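PDB 7LT2: Mab-21 domain-containing protein from Tribolium castaneum, which senses double-stranded RNA in the cytoplasm and, as a nucleotidyltransferase, makes the cyclic dinucleotide 2',3'-cGAMP from ATP and GTP in innate immunity. Local coordinates for residues L251-N254 and L258-A261; P260-I265 and Y279-V284; H273-S278 and P337-N342; S295-S300 and M306-E311; K352-N357 and A362-T367. All coordinates share one frame; numbering follows the deposited sequence.

The five contacts lie in and beside the C-terminal helical region, most of them around helix 258-272. Contacts 2 and 4 are buried, contact 2 aliphatic methyl to methyl and contact 4 setting threonine methyls against aromatic rings, whereas contacts 1, 3 and 5 each join a buried part to a more exposed one. Helix 258-272 serves contact 1, where it meets the loop 251-254, and contact 2, where it meets helix 278-291; helix 337-354 carries one side of contact 3 and of contact 5. Contact 5 alone has a hydrogen bond between its segments. It is tied to contact 4 by a salt bridge between R310 and E355, while L258 and W297 bring contacts 1 and 4 together.

Contact 1 of 5, residues L251-N254 and L258-A261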
# COMPACT_ATOMS: atom_id res chain seq x y z
N LEU A 251 11.51 4.20 -6.70
CA LEU A 251 11.92 3.39 -7.86
C LEU A 251 10.96 3.55 -9.04
O LEU A 251 11.40 3.58 -10.19
CB LEU A 251 12.02 1.92 -7.46
CG LEU A 251 13.26 1.46 -6.68
CD1 LEU A 251 13.09 0.01 -6.23
CD2 LEU A 251 14.52 1.60 -7.55
N ILE A 252 9.66 3.67 -8.77
CA ILE A 252 8.68 3.76 -9.86
C ILE A 252 8.44 5.19 -10.32
O ILE A 252 7.72 5.39 -11.31
CB ILE A 252 7.33 3.13 -9.48
CG1 ILE A 252 6.69 3.87 -8.30
CG2 ILE A 252 7.48 1.63 -9.20
CD1 ILE A 252 5.32 3.34 -7.91
N ASP A 253 9.02 6.19 -9.65
CA ASP A 253 8.78 7.59 -9.96
C ASP A 253 9.69 8.04 -11.10
O ASP A 253 10.72 7.43 -11.38
CB ASP A 253 9.02 8.45 -8.72
CG ASP A 253 8.26 9.77 -8.73
OD1 ASP A 253 7.49 10.04 -9.68
OD2 ASP A 253 8.44 10.55 -7.78
N ASN A 254 9.29 9.14 -11.75
CA ASN A 254 10.08 9.77 -12.81
C ASN A 254 10.43 8.77 -13.91
O ASN A 254 11.57 8.69 -14.38
CB ASN A 254 11.34 10.43 -12.23
CG ASN A 254 12.13 11.20 -13.28
OD1 ASN A 254 11.56 11.76 -14.22
ND2 ASN A 254 13.45 11.19 -13.14
N LEU A 258 5.92 4.42 -17.38
CA LEU A 258 5.83 3.25 -16.51
C LEU A 258 4.46 3.11 -15.86
O LEU A 258 3.85 2.03 -15.90
CB LEU A 258 6.92 3.31 -15.43
CG LEU A 258 6.97 2.10 -14.48
CD1 LEU A 258 8.41 1.80 -14.09
CD2 LEU A 258 6.12 2.30 -13.22
N LYS A 259 3.96 4.17 -15.21
CA LYS A 259 2.73 4.01 -14.44
C LYS A 259 1.51 3.78 -15.34
O LYS A 259 0.67 2.94 -15.01
CB LYS A 259 2.51 5.20 -13.50
CG LYS A 259 3.54 5.24 -12.37
CD LYS A 259 3.22 6.30 -11.33
CE LYS A 259 4.29 6.30 -10.24
NZ LYS A 259 3.99 7.30 -9.18
N PRO A 260 1.37 4.47 -16.49
CA PRO A 260 0.31 4.05 -17.43
C PRO A 260 0.43 2.59 -17.83
O PRO A 260 -0.59 1.89 -17.88
CB PRO A 260 0.50 5.01 -18.61
CG PRO A 260 1.06 6.24 -17.99
CD PRO A 260 1.98 5.75 -16.90
N ALA A 261 1.64 2.10 -18.10
CA ALA A 261 1.81 0.71 -18.50
C ALA A 261 1.38 -0.25 -17.39
O ALA A 261 0.75 -1.27 -17.66
CB ALA A 261 3.26 0.45 -18.91
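I252 packs against two successive side chains at the start of helix 258-272, its CB 4.0 Å from L258 CD2 and its CG1 and CD1 both 3.9 Å from K259 CE. The close packing lies on this side. With chi1 at 62°, I252 CG1 is held between the backbone N and the carbonyl carbon, and the I252 and K259 side chains cross at about a right angle. The extended methylene chain of K259 also passes the I252 backbone, CE lying 3.7 Å from I252 O. L258 and I252 also both touch I289 of helix 278-291, whose residues I289 and E290 take part in the manganese site.

The other side is looser and exposed. D253 OD1 stays 4.5 Å from K259 NZ, too far for a salt bridge, although the opposite charges probably attract. The carboxylate instead turns back to its own loop, with N254 N donating to D253 OD1 at 2.9 Å from above the carboxylate plane, and the K259 ammonium bonds to D61 O. The arrangement is a short loop connecting helix 245-251 to helix 258-272, where the nucleotidyltransferase and HhH/H2TH-like family regions of a Mab-21 protein meet.

Contact 2 of 5, residues P260-I265 and Y279-V284; sequences PAVKLI and YYIKTV
I281 and I265 meet through their branch methyls, I281 CG2 lying 4.1 Å from I265 CG2, while the same I281 methyl stands 4.4 Å from V262 CG1. One methyl of helix 278-291 thus faces two residues that lie three positions apart on helix 258-272. In I281 the CG2 branch is anti to the backbone N, with CG1 at a chi1 of -66°; I265 adopts the same arrangement at -67°, and in both the CG2 branch is the one at the interface. The contact is wholly apolar, buried and modest in area, and its backbones come nearest at V262 and K282, whose CA atoms are 7.3 Å apart.

Around this first shell, F285 packs on both V262 and I265, and the side chains of K266 and K269 touch I281. Helix 301-318 closes another side with T308 on I265 and Y312 on I281. Within helix 278-291, T283 OG1 donates to Y279 O at 2.8 Å, and T283 N reaches the same oxygen from the opposite face of the carbonyl plane. That hydroxyl also lies over one face of the Y279 ring, offset toward its rim. Further out, K282 forms salt bridges with E248 and D61, and Y279 OH is hydrogen-bonded to E248.

Y279 to K282 probably belong to the ATP site, as in related enzymes. Helices 258-272 and 278-291, consecutive in the HhH/H2TH-like region of this cGAS-like nucleotidyltransferase, pack here through aliphatic side chains, with residues of the probable nucleotide pocket on the same short helical segment.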
# COMPACT_ATOMS: atom_id res chain seq x y z
N PRO A 260 1.37 4.47 -16.49
CA PRO A 260 0.31 4.05 -17.43
C PRO A 260 0.43 2.59 -17.83
O PRO A 260 -0.59 1.89 -17.88
CB PRO A 260 0.50 5.01 -18.61
CG PRO A 260 1.06 6.24 -17.99
CD PRO A 260 1.98 5.75 -16.90
N ALA A 261 1.64 2.10 -18.10
CA ALA A 261 1.81 0.71 -18.50
C ALA A 261 1.38 -0.25 -17.39
O ALA A 261 0.75 -1.27 -17.66
CB ALA A 261 3.26 0.45 -18.91
N VAL A 262 1.73 0.07 -16.14
CA VAL A 262 1.32 -0.79 -15.03
C VAL A 262 -0.19 -0.86 -14.95
O VAL A 262 -0.77 -1.94 -14.78
CB VAL A 262 1.92 -0.30 -13.70
CG1 VAL A 262 1.36 -1.13 -12.55
CG2 VAL A 262 3.42 -0.41 -13.72
N LYS A 263 -0.85 0.30 -15.06
CA LYS A 263 -2.30 0.34 -14.89
C LYS A 263 -3.02 -0.33 -16.05
O LYS A 263 -4.05 -0.98 -15.84
CB LYS A 263 -2.75 1.79 -14.71
CG LYS A 263 -2.38 2.35 -13.32
CD LYS A 263 -2.84 3.78 -13.13
CE LYS A 263 -1.85 4.76 -13.74
NZ LYS A 263 -2.19 6.17 -13.39
N LEU A 264 -2.49 -0.22 -17.27
CA LEU A 264 -3.06 -0.94 -18.40
C LEU A 264 -3.01 -2.45 -18.17
O LEU A 264 -3.98 -3.16 -18.43
CB LEU A 264 -2.33 -0.58 -19.70
CG LEU A 264 -2.52 0.84 -20.22
CD1 LEU A 264 -1.44 1.19 -21.24
CD2 LEU A 264 -3.89 1.01 -20.83
N ILE A 265 -1.88 -2.95 -17.66
CA ILE A 265 -1.78 -4.37 -17.36
C ILE A 265 -2.68 -4.75 -16.19
O ILE A 265 -3.34 -5.80 -16.22
CB ILE A 265 -0.31 -4.76 -17.11
CG1 ILE A 265 0.50 -4.61 -18.40
CG2 ILE A 265 -0.21 -6.18 -16.55
CD1 ILE A 265 1.98 -4.88 -18.25
N TYR A 279 0.02 -6.55 -6.28
CA TYR A 279 1.42 -6.40 -5.88
C TYR A 279 2.34 -7.31 -6.68
O TYR A 279 3.53 -7.01 -6.83
CB TYR A 279 1.60 -6.66 -4.38
CG TYR A 279 3.00 -6.35 -3.88
CD1 TYR A 279 3.47 -5.04 -3.83
CD2 TYR A 279 3.85 -7.37 -3.47
CE1 TYR A 279 4.75 -4.76 -3.37
CE2 TYR A 279 5.13 -7.09 -3.00
CZ TYR A 279 5.58 -5.79 -2.96
OH TYR A 279 6.85 -5.53 -2.50
N TYR A 280 1.81 -8.41 -7.21
CA TYR A 280 2.63 -9.28 -8.04
C TYR A 280 2.99 -8.60 -9.35
O TYR A 280 4.09 -8.77 -9.87
CB TYR A 280 1.91 -10.61 -8.31
CG TYR A 280 1.41 -11.34 -7.07
CD1 TYR A 280 1.88 -11.01 -5.81
CD2 TYR A 280 0.47 -12.35 -7.18
CE1 TYR A 280 1.41 -11.67 -4.68
CE2 TYR A 280 0.01 -13.02 -6.07
CZ TYR A 280 0.48 -12.67 -4.82
OH TYR A 280 0.02 -13.33 -3.70
N ILE A 281 2.05 -7.81 -9.90
CA ILE A 281 2.35 -7.03 -11.10
C ILE A 281 3.34 -5.92 -10.77
O ILE A 281 4.30 -5.68 -11.51
CB ILE A 281 1.05 -6.48 -11.71
CG1 ILE A 281 0.19 -7.63 -12.24
CG2 ILE A 281 1.36 -5.50 -12.84
CD1 ILE A 281 -1.23 -7.21 -12.58
N LYS A 282 3.11 -5.21 -9.65
CA LYS A 282 4.07 -4.20 -9.21
C LYS A 282 5.47 -4.81 -9.07
O LYS A 282 6.46 -4.21 -9.50
CB LYS A 282 3.62 -3.60 -7.88
CG LYS A 282 4.40 -2.36 -7.45
CD LYS A 282 4.06 -1.95 -6.02
CE LYS A 282 4.78 -0.68 -5.61
NZ LYS A 282 4.60 -0.39 -4.16
N THR A 283 5.55 -6.01 -8.50
CA THR A 283 6.83 -6.68 -8.30
C THR A 283 7.51 -6.98 -9.64
O THR A 283 8.72 -6.81 -9.77
CB THR A 283 6.64 -7.97 -7.50
OG1 THR A 283 6.16 -7.64 -6.18
CG2 THR A 283 7.96 -8.72 -7.37
N VAL A 284 6.74 -7.45 -10.62
CA VAL A 284 7.31 -7.68 -11.95
C VAL A 284 7.94 -6.40 -12.49
O VAL A 284 9.05 -6.42 -13.04
CB VAL A 284 6.24 -8.24 -12.90
CG1 VAL A 284 6.69 -8.14 -14.35
CG2 VAL A 284 5.92 -9.69 -12.55

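Contact 3 of 5, residues H273-S278 and P337-N342; sequences HPNIAS and PITLNN
A type I beta turn from H273 to I276, closed by I276 N donating to H273 O at 3.2 Å, presents N275 and I276 to the first turns of helix 337-354, with the CA atoms of N275 and T339 8.2 Å apart. Two pairs of side chains make the contact. On the solvent side, N275 ND2 approaches T339 CG2 to 3.9 Å, a van der Waals touch in which the amide nitrogen meets a methyl and the two side chains cross at a slant. The threonine methyl is anti to its own backbone N, which swings it to the turn while OG1 lies beside that nitrogen.

Deeper in, I276 CD1 meets L340 CD2 at 4.2 Å, and these side chains cross at roughly a right angle. The ends of both come nearer to the opposite segment than their CB directions alone would suggest. For I276 this follows from the bend at chi2 (-65°), which folds CD1 over to the leucine. I276 CG1 also lies in the plane of the H273 ring, at its edge.

The turn links helix 258-272 to helix 278-291, and A277 stands at the N-cap position of the second. I343, further along helix 337-354, touches H273, N275 and I276, while Y312 and I316 of helix 301-318 pack on I276. Y312 also bonds through its hydroxyl to H273 NE2. The turn is thus backed by helices 301-318 and 337-354, with K269 of helix 258-272 also on I276, while P274 and N275 remain exposed.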
# COMPACT_ATOMS: atom_id res chain seq x y z
N HIS A 273 -7.86 -12.10 -15.42
CA HIS A 273 -7.22 -13.01 -14.45
C HIS A 273 -7.10 -12.35 -13.08
O HIS A 273 -5.99 -12.06 -12.60
CB HIS A 273 -5.86 -13.49 -14.97
CG HIS A 273 -4.92 -12.40 -15.39
ND1 HIS A 273 -5.04 -11.73 -16.59
CD2 HIS A 273 -3.80 -11.92 -14.80
CE1 HIS A 273 -4.05 -10.86 -16.70
NE2 HIS A 273 -3.29 -10.95 -15.63
N PRO A 274 -8.22 -12.18 -12.37
CA PRO A 274 -8.16 -11.61 -11.01
C PRO A 274 -7.46 -12.49 -10.00
O PRO A 274 -7.26 -12.07 -8.86
CB PRO A 274 -9.64 -11.43 -10.64
CG PRO A 274 -10.42 -11.66 -11.90
CD PRO A 274 -9.59 -12.56 -12.74
N ASN A 275 -7.08 -13.72 -10.39
CA ASN A 275 -6.30 -14.60 -9.54
C ASN A 275 -4.95 -14.01 -9.16
O ASN A 275 -4.34 -14.48 -8.18
CB ASN A 275 -6.07 -15.93 -10.26
CG ASN A 275 -7.29 -16.41 -11.01
OD1 ASN A 275 -7.70 -15.82 -12.00
ND2 ASN A 275 -7.88 -17.51 -10.53
N ILE A 276 -4.45 -13.03 -9.91
CA ILE A 276 -3.13 -12.45 -9.69
C ILE A 276 -3.29 -11.16 -8.89
O ILE A 276 -4.02 -10.25 -9.30
CB ILE A 276 -2.41 -12.17 -11.02
CG1 ILE A 276 -2.25 -13.47 -11.83
CG2 ILE A 276 -1.07 -11.48 -10.78
CD1 ILE A 276 -1.34 -14.50 -11.19
N ALA A 277 -2.61 -11.07 -7.75
CA ALA A 277 -2.69 -9.88 -6.92
C ALA A 277 -1.93 -8.72 -7.56
O ALA A 277 -0.92 -8.91 -8.25
CB ALA A 277 -2.13 -10.16 -5.53
N SER A 278 -2.42 -7.50 -7.31
CA SER A 278 -1.81 -6.31 -7.90
C SER A 278 -0.34 -6.18 -7.51
O SER A 278 0.48 -5.74 -8.33
CB SER A 278 -2.59 -5.06 -7.50
OG SER A 278 -3.89 -5.09 -8.04
N PRO A 337 -0.28 -24.81 -10.52
CA PRO A 337 0.25 -24.78 -11.90
C PRO A 337 -0.81 -24.68 -12.97
O PRO A 337 -0.62 -23.97 -13.97
CB PRO A 337 1.03 -26.10 -11.99
CG PRO A 337 1.44 -26.40 -10.58
CD PRO A 337 0.31 -25.90 -9.72
N ILE A 338 -1.94 -25.38 -12.81
CA ILE A 338 -3.02 -25.31 -13.79
C ILE A 338 -3.53 -23.88 -13.93
O ILE A 338 -3.74 -23.38 -15.04
CB ILE A 338 -4.15 -26.29 -13.41
CG1 ILE A 338 -3.70 -27.73 -13.63
CG2 ILE A 338 -5.42 -26.00 -14.21
CD1 ILE A 338 -4.66 -28.76 -13.07
N THR A 339 -3.74 -23.20 -12.80
CA THR A 339 -4.19 -21.81 -12.82
C THR A 339 -3.20 -20.92 -13.56
O THR A 339 -3.58 -20.12 -14.42
CB THR A 339 -4.39 -21.31 -11.39
OG1 THR A 339 -5.32 -22.16 -10.71
CG2 THR A 339 -4.91 -19.87 -11.39
N LEU A 340 -1.91 -21.06 -13.25
CA LEU A 340 -0.90 -20.21 -13.89
C LEU A 340 -0.75 -20.56 -15.37
O LEU A 340 -0.53 -19.66 -16.20
CB LEU A 340 0.43 -20.35 -13.16
CG LEU A 340 0.40 -19.89 -11.71
CD1 LEU A 340 1.69 -20.27 -11.00
CD2 LEU A 340 0.18 -18.38 -11.65
N ASN A 341 -0.85 -21.84 -15.72
CA ASN A 341 -0.82 -22.24 -17.13
C ASN A 341 -1.97 -21.60 -17.90
O ASN A 341 -1.77 -21.06 -18.99
CB ASN A 341 -0.87 -23.76 -17.26
CG ASN A 341 0.45 -24.43 -16.90
OD1 ASN A 341 1.49 -23.78 -16.82
ND2 ASN A 341 0.42 -25.74 -16.70
N ASN A 342 -3.18 -21.66 -17.35
CA ASN A 342 -4.33 -21.07 -18.04
C ASN A 342 -4.18 -19.57 -18.19
O ASN A 342 -4.50 -19.01 -19.25
CB ASN A 342 -5.62 -21.39 -17.28
CG ASN A 342 -6.00 -22.86 -17.35
OD1 ASN A 342 -5.56 -23.60 -18.24
ND2 ASN A 342 -6.84 -23.29 -16.42

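Contact 4 of 5, residues S295-S300 and M306-E311; sequences SFWNKS and MTTLRE
F296 has CG anti to the backbone N (chi1 173°), which carries its ring across to helix 301-318, where the two threonines T307 and T308 receive it with methyl groups. T308 holds OG1 between its backbone N and carbonyl carbon (chi1 57°), leaving CG2 beside the nitrogen and turned to the rings. The F296 ring and T307 come from opposite directions. T307 CG2 lies 3.7 Å from F296 CE1, and T308 CG2 reaches F296 CE2 at 3.8 Å, at the ring edge and near its plane.

W297 adds a second layer. The two aromatic rings form a T-shaped (edge-to-face) arrangement, the edge of F296 directed at one face of the indole, with F296 CD2 over its centre and 3.5 Å above its plane. On the side facing the helix W297 CZ3 comes to 4.2 Å from T308 CG2. Both aromatic residues belong to a short 3-10 segment between helix 278-291 and helix 301-318, within the HhH/H2TH-like region, so the contact folds the connection back onto the helix that follows it. S300 is the N-cap of that helix, its OG bonding to E303 N.

The threonine hydroxyls look to their own helix, T307 OG1 to E303 O and T308 OG1 to V304 O. F296 makes a cation-pi contact with K292, whereas W297 packs on I289, beside the manganese site.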
# COMPACT_ATOMS: atom_id res chain seq x y z
N SER A 295 16.50 4.45 -20.29
CA SER A 295 15.89 4.98 -21.50
C SER A 295 14.67 4.18 -21.95
O SER A 295 13.87 4.69 -22.74
CB SER A 295 16.93 5.01 -22.63
OG SER A 295 17.49 3.73 -22.82
N PHE A 296 14.50 2.95 -21.45
CA PHE A 296 13.37 2.13 -21.85
C PHE A 296 12.05 2.84 -21.58
O PHE A 296 11.11 2.75 -22.39
CB PHE A 296 13.42 0.79 -21.12
CG PHE A 296 12.21 -0.07 -21.33
CD1 PHE A 296 12.02 -0.74 -22.52
CD2 PHE A 296 11.29 -0.24 -20.31
CE1 PHE A 296 10.91 -1.54 -22.71
CE2 PHE A 296 10.17 -1.05 -20.49
CZ PHE A 296 9.98 -1.70 -21.69
N TRP A 297 11.95 3.55 -20.47
CA TRP A 297 10.70 4.17 -20.05
C TRP A 297 10.35 5.41 -20.86
O TRP A 297 9.25 5.96 -20.67
CB TRP A 297 10.79 4.49 -18.56
CG TRP A 297 11.18 3.27 -17.77
CD1 TRP A 297 12.37 3.04 -17.14
CD2 TRP A 297 10.39 2.08 -17.58
NE1 TRP A 297 12.37 1.80 -16.55
CE2 TRP A 297 11.17 1.19 -16.81
CE3 TRP A 297 9.11 1.69 -17.98
CZ2 TRP A 297 10.70 -0.07 -16.43
CZ3 TRP A 297 8.64 0.44 -17.59
CH2 TRP A 297 9.44 -0.43 -16.82
N ASN A 298 11.22 5.85 -21.76
CA ASN A 298 10.92 6.97 -22.64
C ASN A 298 10.48 6.53 -24.03
O ASN A 298 10.24 7.38 -24.89
CB ASN A 298 12.13 7.90 -22.74
CG ASN A 298 12.43 8.59 -21.43
OD1 ASN A 298 11.51 8.94 -20.69
ND2 ASN A 298 13.71 8.78 -21.12
N LYS A 299 10.35 5.23 -24.25
CA LYS A 299 9.81 4.73 -25.51
C LYS A 299 8.31 5.02 -25.57
O LYS A 299 7.71 5.54 -24.63
CB LYS A 299 10.13 3.25 -25.66
CG LYS A 299 11.62 3.00 -25.78
CD LYS A 299 11.96 1.55 -25.98
CE LYS A 299 13.43 1.41 -26.37
NZ LYS A 299 13.75 0.07 -26.94
N SER A 300 7.71 4.71 -26.72
CA SER A 300 6.28 4.95 -26.87
C SER A 300 5.51 4.14 -25.83
O SER A 300 5.97 3.11 -25.35
CB SER A 300 5.81 4.58 -28.28
OG SER A 300 5.75 3.18 -28.46
N MET A 306 3.58 -3.17 -24.60
CA MET A 306 3.74 -4.48 -25.24
C MET A 306 4.93 -5.23 -24.68
O MET A 306 4.87 -6.45 -24.48
CB MET A 306 3.88 -4.31 -26.75
CG MET A 306 2.59 -3.88 -27.45
SD MET A 306 1.26 -5.07 -27.22
CE MET A 306 2.02 -6.55 -27.88
N THR A 307 6.04 -4.54 -24.44
CA THR A 307 7.23 -5.22 -23.97
C THR A 307 7.06 -5.71 -22.53
O THR A 307 7.42 -6.85 -22.22
CB THR A 307 8.45 -4.31 -24.09
OG1 THR A 307 8.71 -4.08 -25.47
CG2 THR A 307 9.67 -4.97 -23.45
N THR A 308 6.51 -4.87 -21.65
CA THR A 308 6.32 -5.30 -20.27
C THR A 308 5.23 -6.35 -20.16
O THR A 308 5.31 -7.23 -19.30
CB THR A 308 6.01 -4.10 -19.35
OG1 THR A 308 4.85 -3.39 -19.80
CG2 THR A 308 7.21 -3.16 -19.28
N LEU A 309 4.22 -6.30 -21.03
CA LEU A 309 3.20 -7.35 -21.04
C LEU A 309 3.80 -8.70 -21.41
O LEU A 309 3.48 -9.72 -20.79
CB LEU A 309 2.07 -6.98 -22.00
CG LEU A 309 0.95 -8.02 -22.18
CD1 LEU A 309 0.20 -8.29 -20.88
CD2 LEU A 309 -0.03 -7.57 -23.27
N ARG A 310 4.69 -8.72 -22.41
CA ARG A 310 5.37 -9.96 -22.77
C ARG A 310 6.21 -10.49 -21.62
O ARG A 310 6.22 -11.70 -21.35
CB ARG A 310 6.25 -9.72 -24.00
CG ARG A 310 5.48 -9.46 -25.29
CD ARG A 310 6.43 -9.26 -26.46
NE ARG A 310 5.74 -8.83 -27.67
CZ ARG A 310 5.18 -9.65 -28.54
NH1 ARG A 310 5.22 -10.97 -28.38
NH2 ARG A 310 4.58 -9.15 -29.61
N GLU A 311 6.95 -9.61 -20.93
CA GLU A 311 7.81 -10.04 -19.83
C GLU A 311 6.99 -10.48 -18.63
O GLU A 311 7.35 -11.45 -17.95
CB GLU A 311 8.80 -8.92 -19.47
CG GLU A 311 10.22 -9.14 -20.01
CD GLU A 311 10.88 -10.35 -19.40
OE1 GLU A 311 11.22 -10.28 -18.20
OE2 GLU A 311 11.06 -11.36 -20.12

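Contact 5 of 5, residues K352-N357 and A362-T367; sequences KDIENN and AKHLLT
H364 reaches from helix 361-365 to the last turn of helix 337-354, where D353 and I354 receive its ring. From CB, with CG beside the backbone N (chi1 -66°), the side chain leads to a ring whose far edge makes the contact. CD2 comes first, 3.6 Å from I354 CG2, a methyl that lies oblique to the ring. NE2 then donates to D353 OD2 at 2.7 Å in a nearly straight hydrogen bond (168°). CE1, on the other side of NE2, lies 3.6 Å from the same D353 OD2.

The acceptor stays near the plane of the imidazole, but the carboxylate is turned almost crosswise, its plane 80° from that of the ring. D353 OD2 is met on the anti side, somewhat out of the carboxylate plane. The carboxylate gets there with CG anti to the backbone N, while CG2 of the neighbouring I354 sits against the ring. The nearby negative charge would probably favour protonation of the imidazole, and the bond and the methyl together probably restrict the ring's rotation.

Y349 of helix 337-354 also meets the H364 ring, with the planes at a steep angle. I354 packs on F305, M306 and L309 of helix 301-318, and D353 O accepts a hydrogen bond from N360 in the connection between the segments. The whole is a helical corner, remote from the nucleotide and manganese sites, in which a histidine-carboxylate hydrogen bond and a methyl contact join the short helix 361-365 to the end of helix 337-354.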
# COMPACT_ATOMS: atom_id res chain seq x y z
N LYS A 352 -0.96 -12.12 -29.10
CA LYS A 352 -1.06 -12.40 -30.52
C LYS A 352 -2.16 -11.57 -31.17
O LYS A 352 -2.03 -11.15 -32.33
CB LYS A 352 -1.33 -13.89 -30.75
CG LYS A 352 -0.24 -14.81 -30.24
CD LYS A 352 1.08 -14.54 -30.94
CE LYS A 352 1.31 -15.51 -32.08
NZ LYS A 352 1.53 -16.90 -31.58
N ASP A 353 -3.24 -11.30 -30.43
CA ASP A 353 -4.38 -10.60 -31.00
C ASP A 353 -4.14 -9.10 -31.13
O ASP A 353 -4.77 -8.45 -31.97
CB ASP A 353 -5.62 -10.87 -30.14
CG ASP A 353 -6.90 -10.52 -30.86
OD1 ASP A 353 -7.18 -11.14 -31.90
OD2 ASP A 353 -7.64 -9.64 -30.36
N ILE A 354 -3.25 -8.54 -30.31
CA ILE A 354 -3.00 -7.10 -30.32
C ILE A 354 -1.63 -6.74 -30.90
O ILE A 354 -1.42 -5.57 -31.25
CB ILE A 354 -3.14 -6.50 -28.91
CG1 ILE A 354 -2.01 -6.98 -28.00
CG2 ILE A 354 -4.50 -6.83 -28.31
CD1 ILE A 354 -2.08 -6.43 -26.58
N GLU A 355 -0.71 -7.70 -30.99
CA GLU A 355 0.60 -7.60 -31.63
C GLU A 355 0.65 -6.58 -32.76
O GLU A 355 1.37 -5.59 -32.69
CB GLU A 355 0.99 -8.98 -32.17
CG GLU A 355 2.45 -9.31 -32.09
CD GLU A 355 2.67 -10.80 -31.99
OE1 GLU A 355 2.06 -11.56 -32.77
OE2 GLU A 355 3.45 -11.22 -31.10
N ASN A 356 -0.13 -6.84 -33.81
CA ASN A 356 -0.16 -6.02 -35.01
C ASN A 356 -1.51 -5.35 -35.21
O ASN A 356 -1.83 -4.90 -36.32
CB ASN A 356 0.20 -6.87 -36.23
CG ASN A 356 1.56 -7.53 -36.11
OD1 ASN A 356 2.53 -6.90 -35.71
ND2 ASN A 356 1.62 -8.82 -36.43
N ASN A 357 -2.32 -5.28 -34.15
CA ASN A 357 -3.66 -4.71 -34.21
C ASN A 357 -3.89 -3.93 -32.93
O ASN A 357 -4.59 -4.39 -32.02
CB ASN A 357 -4.72 -5.80 -34.39
CG ASN A 357 -4.56 -6.56 -35.69
OD1 ASN A 357 -5.12 -6.17 -36.72
ND2 ASN A 357 -3.81 -7.66 -35.65
N ALA A 362 -8.25 -2.14 -26.72
CA ALA A 362 -9.41 -1.72 -25.94
C ALA A 362 -10.44 -2.83 -25.82
O ALA A 362 -11.17 -2.90 -24.82
CB ALA A 362 -10.04 -0.48 -26.57
N LYS A 363 -10.53 -3.70 -26.83
CA LYS A 363 -11.48 -4.80 -26.76
C LYS A 363 -11.13 -5.79 -25.65
O LYS A 363 -12.03 -6.42 -25.08
CB LYS A 363 -11.54 -5.52 -28.11
CG LYS A 363 -11.89 -4.61 -29.28
CD LYS A 363 -11.75 -5.35 -30.60
CE LYS A 363 -12.01 -4.43 -31.78
NZ LYS A 363 -11.85 -5.14 -33.08
N HIS A 364 -9.84 -5.93 -25.33
CA HIS A 364 -9.42 -6.82 -24.26
C HIS A 364 -9.38 -6.14 -22.91
O HIS A 364 -9.60 -6.79 -21.88
CB HIS A 364 -8.04 -7.41 -24.56
CG HIS A 364 -8.00 -8.31 -25.74
ND1 HIS A 364 -8.36 -9.64 -25.68
CD2 HIS A 364 -7.64 -8.09 -27.03
CE1 HIS A 364 -8.23 -10.19 -26.87
NE2 HIS A 364 -7.79 -9.27 -27.71
N LEU A 365 -9.10 -4.84 -22.88
CA LEU A 365 -8.96 -4.14 -21.60
C LEU A 365 -10.31 -3.78 -20.99
O LEU A 365 -10.46 -3.81 -19.76
CB LEU A 365 -8.13 -2.87 -21.79
CG LEU A 365 -6.61 -2.99 -21.62
CD1 LEU A 365 -6.04 -4.14 -22.43
CD2 LEU A 365 -5.95 -1.68 -22.02
N LEU A 366 -11.31 -3.47 -21.81
CA LEU A 366 -12.58 -2.95 -21.34
C LEU A 366 -13.64 -4.04 -21.32
O LEU A 366 -13.66 -4.94 -22.17
CB LEU A 366 -13.05 -1.79 -22.23
CG LEU A 366 -12.07 -0.62 -22.35
CD1 LEU A 366 -12.65 0.50 -23.20
CD2 LEU A 366 -11.68 -0.10 -20.96
N THR A 367 -14.53 -3.96 -20.34
CA THR A 367 -15.75 -4.74 -20.39
C THR A 367 -16.56 -4.30 -21.60
O THR A 367 -16.33 -3.24 -22.18
CB THR A 367 -16.57 -4.55 -19.11
OG1 THR A 367 -17.05 -3.20 -19.04
CG2 THR A 367 -15.72 -4.84 -17.88